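Local atomic coordinates of neurotoxin (Clostridium botulinum, PDB entry 2QN0), a protein that probably cleaves SNARE proteins as the zinc-dependent protease light chain of botulinum neurotoxin type C1. Residues 207-212 and 408-413; 404-409 and 416-421. All coordinates share one frame; numbering follows the deposited sequence.

Contact 1: 207-212 and 408-413; sequences NDVGEG and VLFMGQ
N207 and F410 make the close part of this contact. The side chain of N207 lies against the far end of the F410 ring. Its CB is 3.5 Å from F410 CE2, and its CG is 3.7 Å from F410 CZ. ND2 is also 3.7 Å from F410 CZ. The two side chains cross at about a right angle, but their flat groups are turned only 29° apart, and CB comes to the ring obliquely. In N207, CG is anti to the carbonyl carbon (chi1 -67°), which carries the amide to the CZ end of the ring.

V209 adds a looser apolar touch. Its CG1 sits at the ring edge, near the ring plane, 4.1 Å from F410 CD2. The contact joins two irregular loops on the surface of the clostridial zinc protease fold, one running into strand 219-220 and the other leading to strand 422-423. The first loop bends at D208 in an Asx turn: G210 N donates to D208 OD1 at 2.7 Å, nearly along the C-O axis. Q370 meets both loops: its OE1 accepts from N207 N, and F410 touches it.

The outer side is thinner. Here exposed L409 places CB 4.1 Å from V209 CG1. Its CD1 reaches the backbone, 3.9 Å from V209 O.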
loop_
_atom_site.group_PDB
_atom_site.type_symbol
_atom_site.label_atom_id
_atom_site.label_comp_id
_atom_site.label_asym_id
_atom_site.label_seq_id
_atom_site.Cartn_x
_atom_site.Cartn_y
_atom_site.Cartn_z
ATOM N N ASN A 207 11.245 12.111 -17.113
ATOM C CA ASN A 207 11.768 11.944 -18.461
ATOM C C ASN A 207 11.596 13.164 -19.356
ATOM O O ASN A 207 10.485 13.648 -19.565
ATOM C CB ASN A 207 11.110 10.734 -19.130
ATOM C CG ASN A 207 11.499 9.423 -18.473
ATOM O OD1 ASN A 207 12.616 8.943 -18.640
ATOM N ND2 ASN A 207 10.579 8.848 -17.712
ATOM N N ASP A 208 12.713 13.651 -19.884
ATOM C CA ASP A 208 12.711 14.793 -20.787
ATOM C C ASP A 208 12.116 14.291 -22.104
ATOM O O ASP A 208 12.517 13.239 -22.599
ATOM C CB ASP A 208 14.154 15.258 -21.014
ATOM C CG ASP A 208 14.246 16.539 -21.830
ATOM O OD1 ASP A 208 13.298 16.861 -22.574
ATOM O OD2 ASP A 208 15.289 17.220 -21.733
ATOM N N VAL A 209 11.147 15.018 -22.657
ATOM C CA VAL A 209 10.554 14.620 -23.931
ATOM C C VAL A 209 10.753 15.703 -24.994
ATOM O O VAL A 209 10.007 15.774 -25.973
ATOM C CB VAL A 209 9.040 14.278 -23.805
ATOM C CG1 VAL A 209 8.865 13.006 -22.980
ATOM C CG2 VAL A 209 8.278 15.436 -23.175
ATOM N N GLY A 210 11.766 16.540 -24.777
ATOM C CA GLY A 210 12.115 17.594 -25.719
ATOM C C GLY A 210 11.336 18.896 -25.701
ATOM O O GLY A 210 11.519 19.729 -26.591
ATOM N N GLU A 211 10.498 19.099 -24.690
ATOM C CA GLU A 211 9.679 20.309 -24.612
ATOM C C GLU A 211 10.211 21.403 -23.692
ATOM O O GLU A 211 9.539 22.412 -23.478
ATOM C CB GLU A 211 8.271 19.937 -24.156
ATOM C CG GLU A 211 7.622 18.838 -24.980
ATOM C CD GLU A 211 6.279 18.419 -24.421
ATOM O OE1 GLU A 211 6.181 18.232 -23.189
ATOM O OE2 GLU A 211 5.324 18.268 -25.208
ATOM N N GLY A 212 11.414 21.209 -23.166
ATOM C CA GLY A 212 12.001 22.168 -22.243
ATOM C C GLY A 212 11.980 23.642 -22.610
ATOM O O GLY A 212 11.781 24.499 -21.746
ATOM N N VAL A 408 5.893 6.095 -28.304
ATOM C CA VAL A 408 7.014 7.019 -28.438
ATOM C C VAL A 408 6.886 8.177 -27.453
ATOM O O VAL A 408 5.829 8.797 -27.339
ATOM C CB VAL A 408 7.106 7.590 -29.874
ATOM C CG1 VAL A 408 8.295 8.532 -29.989
ATOM C CG2 VAL A 408 7.244 6.449 -30.876
ATOM N N LEU A 409 7.973 8.454 -26.740
ATOM C CA LEU A 409 8.014 9.530 -25.756
ATOM C C LEU A 409 6.814 9.550 -24.814
ATOM O O LEU A 409 6.246 10.607 -24.528
ATOM C CB LEU A 409 8.155 10.887 -26.458
ATOM C CG LEU A 409 9.468 11.076 -27.231
ATOM C CD1 LEU A 409 9.500 12.451 -27.875
ATOM C CD2 LEU A 409 10.647 10.903 -26.285
ATOM N N PHE A 410 6.428 8.369 -24.342
ATOM C CA PHE A 410 5.326 8.233 -23.395
ATOM C C PHE A 410 4.029 8.925 -23.808
ATOM O O PHE A 410 3.267 9.377 -22.955
ATOM C CB PHE A 410 5.784 8.770 -22.032
ATOM C CG PHE A 410 7.158 8.310 -21.641
ATOM C CD1 PHE A 410 7.367 7.016 -21.175
ATOM C CD2 PHE A 410 8.254 9.152 -21.794
ATOM C CE1 PHE A 410 8.649 6.566 -20.870
ATOM C CE2 PHE A 410 9.541 8.712 -21.491
ATOM C CZ PHE A 410 9.739 7.415 -21.028
ATOM N N MET A 411 3.762 8.997 -25.109
ATOM C CA MET A 411 2.543 9.649 -25.579
ATOM C C MET A 411 1.263 9.096 -24.966
ATOM O O MET A 411 0.272 9.818 -24.831
ATOM C CB MET A 411 2.453 9.573 -27.106
ATOM C CG MET A 411 3.090 10.754 -27.806
ATOM S SD MET A 411 2.896 10.677 -29.595
ATOM C CE MET A 411 4.597 10.503 -30.098
ATOM N N GLY A 412 1.275 7.818 -24.593
ATOM C CA GLY A 412 0.090 7.225 -23.994
ATOM C C GLY A 412 -0.311 7.903 -22.692
ATOM O O GLY A 412 -1.484 7.896 -22.308
ATOM N N GLN A 413 0.670 8.489 -22.011
ATOM C CA GLN A 413 0.429 9.177 -20.744
ATOM C C GLN A 413 0.276 10.683 -20.931
ATOM O O GLN A 413 0.002 11.410 -19.974
ATOM C CB GLN A 413 1.587 8.915 -19.782
ATOM C CG GLN A 413 1.664 7.498 -19.251
ATOM C CD GLN A 413 2.924 7.277 -18.440
ATOM O OE1 GLN A 413 3.932 6.786 -18.955
ATOM N NE2 GLN A 413 2.881 7.664 -17.171
#

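Contact 2: 404-409 and 416-421; sequences SNLNVL and SRNPAL
L406 meets N418 at the start of a tight turn. N418 to L421 is a type I beta turn, closed by the bond from L421 N to N418 O at 3.1 Å. The same asparagine begins an Asx turn through its side chain. Segments 404-409 and 416-421 both lie in the long loop of the protease that leads to strand 422-423.

The N418 side chain can be followed outward. CB is the more distant part, 4.4 Å from L406 CD1. From there CG swings anti to the backbone N (chi1 -169°), and L406 CD1 lies over the flat face of the amide. CG is 3.8 Å from L406 CD1. OD1 is 3.9 Å from the same methyl, and its polar partner is A420 N at 3.0 Å. That N-H arrives from above the carbonyl plane, 47° out of it, and the bond is moderately straight at 153°. ND2 bonds to G412 O. The buried amide is thus held at both its oxygen and its nitrogen, which fixes its rotation.

The L406 side chain crosses that of N418 at about a right angle and also touches M411. One branch turns to the backbone, where CD2 rests 3.8 Å from R417 O. The other ends in CD1, which sits over the amide face with N418 ND2 at 3.7 Å.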
loop_
_atom_site.group_PDB
_atom_site.type_symbol
_atom_site.label_atom_id
_atom_site.label_comp_id
_atom_site.label_asym_id
_atom_site.label_seq_id
_atom_site.Cartn_x
_atom_site.Cartn_y
_atom_site.Cartn_z
ATOM N N SER A 404 -1.287 1.360 -30.737
ATOM C CA SER A 404 -2.031 2.613 -30.748
ATOM C C SER A 404 -1.119 3.743 -31.210
ATOM O O SER A 404 -1.561 4.880 -31.374
ATOM C CB SER A 404 -2.554 2.929 -29.343
ATOM O OG SER A 404 -3.332 1.861 -28.827
ATOM N N ASN A 405 0.154 3.420 -31.420
ATOM C CA ASN A 405 1.147 4.404 -31.842
ATOM C C ASN A 405 1.346 5.432 -30.732
ATOM O O ASN A 405 1.532 6.621 -30.992
ATOM C CB ASN A 405 0.701 5.098 -33.131
ATOM C CG ASN A 405 0.569 4.131 -34.290
ATOM O OD1 ASN A 405 1.526 3.442 -34.649
ATOM N ND2 ASN A 405 -0.619 4.070 -34.878
ATOM N N LEU A 406 1.303 4.953 -29.493
ATOM C CA LEU A 406 1.469 5.802 -28.316
ATOM C C LEU A 406 2.673 5.353 -27.499
ATOM O O LEU A 406 2.782 5.671 -26.314
ATOM C CB LEU A 406 0.214 5.727 -27.442
ATOM C CG LEU A 406 -1.079 6.331 -27.989
ATOM C CD1 LEU A 406 -2.244 5.933 -27.102
ATOM C CD2 LEU A 406 -0.944 7.848 -28.061
ATOM N N ASN A 407 3.579 4.620 -28.134
ATOM C CA ASN A 407 4.761 4.105 -27.456
ATOM C C ASN A 407 5.985 5.017 -27.532
ATOM O O ASN A 407 7.002 4.741 -26.898
ATOM C CB ASN A 407 5.118 2.732 -28.025
ATOM C CG ASN A 407 5.394 2.777 -29.514
ATOM O OD1 ASN A 407 4.568 3.250 -30.296
ATOM N ND2 ASN A 407 6.560 2.285 -29.916
ATOM N N VAL A 408 5.893 6.095 -28.304
ATOM C CA VAL A 408 7.014 7.019 -28.438
ATOM C C VAL A 408 6.886 8.177 -27.453
ATOM O O VAL A 408 5.829 8.797 -27.339
ATOM C CB VAL A 408 7.106 7.590 -29.874
ATOM C CG1 VAL A 408 8.295 8.532 -29.989
ATOM C CG2 VAL A 408 7.244 6.449 -30.876
ATOM N N LEU A 409 7.973 8.454 -26.740
ATOM C CA LEU A 409 8.014 9.530 -25.756
ATOM C C LEU A 409 6.814 9.550 -24.814
ATOM O O LEU A 409 6.246 10.607 -24.528
ATOM C CB LEU A 409 8.155 10.887 -26.458
ATOM C CG LEU A 409 9.468 11.076 -27.231
ATOM C CD1 LEU A 409 9.500 12.451 -27.875
ATOM C CD2 LEU A 409 10.647 10.903 -26.285
ATOM N N SER A 416 -2.648 15.506 -23.897
ATOM C CA SER A 416 -3.082 16.083 -25.165
ATOM C C SER A 416 -2.846 15.175 -26.368
ATOM O O SER A 416 -3.159 15.552 -27.496
ATOM C CB SER A 416 -2.387 17.422 -25.403
ATOM O OG SER A 416 -1.062 17.222 -25.850
ATOM N N ARG A 417 -2.302 13.984 -26.137
ATOM C CA ARG A 417 -2.044 13.064 -27.240
ATOM C C ARG A 417 -2.854 11.773 -27.141
ATOM O O ARG A 417 -3.001 11.052 -28.132
ATOM C CB ARG A 417 -0.547 12.730 -27.323
ATOM C CG ARG A 417 0.370 13.944 -27.513
ATOM C CD ARG A 417 -0.005 14.759 -28.746
ATOM N NE ARG A 417 0.237 14.038 -29.992
ATOM C CZ ARG A 417 1.430 13.912 -30.568
ATOM N NH1 ARG A 417 2.500 14.464 -30.013
ATOM N NH2 ARG A 417 1.552 13.235 -31.702
ATOM N N ASN A 418 -3.381 11.480 -25.954
ATOM C CA ASN A 418 -4.175 10.269 -25.754
ATOM C C ASN A 418 -5.614 10.593 -25.359
ATOM O O ASN A 418 -5.894 10.920 -24.205
ATOM C CB ASN A 418 -3.542 9.384 -24.676
ATOM C CG ASN A 418 -4.176 8.004 -24.613
ATOM O OD1 ASN A 418 -5.199 7.751 -25.252
ATOM N ND2 ASN A 418 -3.573 7.106 -23.839
ATOM N N PRO A 419 -6.552 10.495 -26.315
ATOM C CA PRO A 419 -7.961 10.785 -26.038
ATOM C C PRO A 419 -8.629 9.811 -25.071
ATOM O O PRO A 419 -9.731 10.070 -24.587
ATOM C CB PRO A 419 -8.594 10.768 -27.430
ATOM C CG PRO A 419 -7.761 9.765 -28.162
ATOM C CD PRO A 419 -6.357 10.131 -27.730
ATOM N N ALA A 420 -7.968 8.692 -24.789
ATOM C CA ALA A 420 -8.516 7.701 -23.864
ATOM C C ALA A 420 -8.501 8.255 -22.439
ATOM O O ALA A 420 -9.227 7.779 -21.566
ATOM C CB ALA A 420 -7.707 6.409 -23.935
ATOM N N LEU A 421 -7.663 9.263 -22.214
ATOM C CA LEU A 421 -7.557 9.896 -20.904
ATOM C C LEU A 421 -8.571 11.028 -20.817
ATOM O O LEU A 421 -8.617 11.892 -21.691
ATOM C CB LEU A 421 -6.147 10.465 -20.705
ATOM C CG LEU A 421 -4.977 9.482 -20.762
ATOM C CD1 LEU A 421 -3.658 10.249 -20.716
ATOM C CD2 LEU A 421 -5.074 8.506 -19.594
#

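Contacts 1 and 2 are neighbours on the surface, with centres 10 Å apart, and they share V408 and L409. Residues M411 and G412 join them. G412 N is 3.1 Å from L406 O, and G412 O is 2.7 Å from N418 ND2; both are probable hydrogen bonds. One glycine thus probably links both segments of contact 2 to the segment 408-413 of contact 1. M411 SD packs 3.6 Å from R417 NH2. Each contact lies about 28 Å, centre to centre, from the middle of the chain. The zinc ligands H229, H233 and E269 belong to none of the four segments.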